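Local coordinates for protein WZI (Escherichia coli, PDB 2YNK) that probably binds capsular polysaccharide as an outer membrane beta-barrel lectin that takes part in group 1 capsule assembly, at residues F404-T409 with N438-D443. Residues are numbered along the deposited sequence; the frame is centred on the assembly and turned at random.
Sequences FPHADT and NSDSDD
The carboxylate of Asp408 reaches across to the backbone of Asn438 and takes a hydrogen bond from its N at OD2, 3.1 Å away; the N-H arrives from above the carboxylate plane, about 50° out of it. OD1 gets a weaker share of the same N-H, and the firmer hold on that oxygen comes from the backbone N of Asn437, one residue earlier. Two successive amides of the loop thus bind one buried carboxylate, which would satisfy its charge in part.

Further out, the His406 ring lies against the loop. Its CD2 meets the carbonyl O of Asn438 at the ring edge, 3.3 Å away. The Asn438 amide, with CG anti to the backbone N, lies nearly parallel to the imidazole, the planes 7° apart, with ND2 3.9 Å from His406 CG. Asp440 approaches differently: its carboxylate stands almost perpendicular to the ring, at 87°, and OD2 comes to 3.0 Å from His406 NE2. The same OD2 reaches Pro405 CG at 3.3 Å, tip to tip, while that CG also sits over the centre of one imidazole face. The imidazole is thus sandwiched, with Pro405 CG on one side and the Asn438 amide on the opposite side.

Behind these residues an ST turn shapes the loop: Ser439 OG accepts from the backbone N of Ser441, and the Ser441 hydroxyl donates to the same oxygen. Asp78 receives the N-H of Asp442, a residue that touches a bound dodecane. In the barrel, the contact joins the lead-in to strand 408-422 and its first residue, Asp408, to the connection between strands 425-435 and 444-454, while Asp408 pairs through its backbone with Val393 of the adjacent strand 383-393.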
loop_
_atom_site.group_PDB
_atom_site.type_symbol
_atom_site.label_atom_id
_atom_site.label_comp_id
_atom_site.label_asym_id
_atom_site.label_seq_id
_atom_site.Cartn_x
_atom_site.Cartn_y
_atom_site.Cartn_z
ATOM N N PHE A 404 -15.797 -6.984 -5.402
ATOM C CA PHE A 404 -16.296 -8.338 -5.227
ATOM C C PHE A 404 -17.795 -8.310 -4.988
ATOM O O PHE A 404 -18.248 -8.415 -3.858
ATOM C CB PHE A 404 -15.508 -9.023 -4.129
ATOM C CG PHE A 404 -14.088 -9.241 -4.516
ATOM C CD1 PHE A 404 -13.731 -10.368 -5.240
ATOM C CD2 PHE A 404 -13.120 -8.267 -4.253
ATOM C CE1 PHE A 404 -12.417 -10.558 -5.638
ATOM C CE2 PHE A 404 -11.814 -8.447 -4.659
ATOM C CZ PHE A 404 -11.457 -9.596 -5.349
ATOM N N PRO A 405 -18.565 -8.139 -6.076
ATOM C CA PRO A 405 -20.009 -7.924 -6.005
ATOM C C PRO A 405 -20.784 -9.057 -5.346
ATOM O O PRO A 405 -21.781 -8.791 -4.689
ATOM C CB PRO A 405 -20.418 -7.780 -7.471
ATOM C CG PRO A 405 -19.325 -8.438 -8.243
ATOM C CD PRO A 405 -18.088 -8.140 -7.468
ATOM N N HIS A 406 -20.295 -10.287 -5.480
ATOM C CA HIS A 406 -21.046 -11.471 -5.089
ATOM C C HIS A 406 -20.407 -12.251 -3.985
ATOM O O HIS A 406 -19.178 -12.239 -3.816
ATOM C CB HIS A 406 -21.219 -12.378 -6.298
ATOM C CG HIS A 406 -21.644 -11.641 -7.545
ATOM N ND1 HIS A 406 -22.655 -10.748 -7.545
ATOM C CD2 HIS A 406 -21.150 -11.679 -8.851
ATOM C CE1 HIS A 406 -22.805 -10.245 -8.786
ATOM N NE2 HIS A 406 -21.880 -10.815 -9.584
ATOM N N ALA A 407 -21.244 -12.952 -3.222
ATOM C CA ALA A 407 -20.760 -13.911 -2.241
ATOM C C ALA A 407 -20.069 -15.050 -2.981
ATOM O O ALA A 407 -20.682 -15.733 -3.808
ATOM C CB ALA A 407 -21.891 -14.432 -1.378
ATOM N N ASP A 408 -18.779 -15.223 -2.699
ATOM C CA ASP A 408 -17.973 -16.219 -3.386
ATOM C C ASP A 408 -16.885 -16.767 -2.463
ATOM O O ASP A 408 -16.501 -16.114 -1.504
ATOM C CB ASP A 408 -17.356 -15.577 -4.626
ATOM C CG ASP A 408 -17.140 -16.561 -5.756
ATOM O OD1 ASP A 408 -17.113 -17.787 -5.495
ATOM O OD2 ASP A 408 -16.997 -16.105 -6.919
ATOM N N THR A 409 -16.424 -17.983 -2.738
ATOM C CA THR A 409 -15.220 -18.534 -2.109
ATOM C C THR A 409 -14.163 -18.692 -3.192
ATOM O O THR A 409 -14.381 -19.381 -4.183
ATOM C CB THR A 409 -15.462 -19.902 -1.450
ATOM O OG1 THR A 409 -16.385 -19.753 -0.366
ATOM C CG2 THR A 409 -14.151 -20.481 -0.915
ATOM N N ASN A 438 -19.085 -17.893 -8.286
ATOM C CA ASN A 438 -19.814 -16.898 -9.069
ATOM C C ASN A 438 -19.001 -15.630 -9.301
ATOM O O ASN A 438 -19.444 -14.542 -8.963
ATOM C CB ASN A 438 -21.144 -16.550 -8.386
ATOM C CG ASN A 438 -22.029 -15.620 -9.220
ATOM O OD1 ASN A 438 -21.779 -15.365 -10.413
ATOM N ND2 ASN A 438 -23.075 -15.102 -8.584
ATOM N N SER A 439 -17.817 -15.780 -9.887
ATOM C CA SER A 439 -16.961 -14.640 -10.226
ATOM C C SER A 439 -17.412 -13.966 -11.528
ATOM O O SER A 439 -18.120 -14.563 -12.327
ATOM C CB SER A 439 -15.511 -15.101 -10.363
ATOM O OG SER A 439 -14.661 -14.038 -10.760
ATOM N N ASP A 440 -16.991 -12.718 -11.727
ATOM C CA ASP A 440 -17.252 -11.983 -12.967
ATOM C C ASP A 440 -15.974 -11.853 -13.818
ATOM O O ASP A 440 -15.838 -10.933 -14.636
ATOM C CB ASP A 440 -17.835 -10.599 -12.649
ATOM C CG ASP A 440 -19.243 -10.670 -12.073
ATOM O OD1 ASP A 440 -20.012 -11.588 -12.449
ATOM O OD2 ASP A 440 -19.589 -9.794 -11.248
ATOM N N SER A 441 -15.049 -12.788 -13.641
ATOM C CA SER A 441 -13.811 -12.775 -14.398
ATOM C C SER A 441 -13.363 -14.192 -14.730
ATOM O O SER A 441 -13.653 -15.129 -13.988
ATOM C CB SER A 441 -12.724 -12.041 -13.607
ATOM O OG SER A 441 -12.566 -12.586 -12.307
ATOM N N ASP A 442 -12.652 -14.338 -15.845
ATOM C CA ASP A 442 -12.230 -15.656 -16.330
ATOM C C ASP A 442 -11.428 -16.410 -15.277
ATOM O O ASP A 442 -10.565 -15.824 -14.625
ATOM C CB ASP A 442 -11.382 -15.512 -17.588
ATOM C CG ASP A 442 -12.100 -14.779 -18.688
ATOM O OD1 ASP A 442 -13.341 -14.945 -18.816
ATOM O OD2 ASP A 442 -11.422 -14.025 -19.418
ATOM N N ASP A 443 -11.697 -17.704 -15.117
ATOM C CA ASP A 443 -10.957 -18.494 -14.129
ATOM C C ASP A 443 -9.425 -18.506 -14.369
ATOM O O ASP A 443 -8.661 -18.572 -13.413
ATOM C CB ASP A 443 -11.534 -19.913 -13.979
ATOM C CG ASP A 443 -11.635 -20.663 -15.292
ATOM O OD1 ASP A 443 -11.063 -20.206 -16.308
ATOM O OD2 ASP A 443 -12.296 -21.727 -15.302
#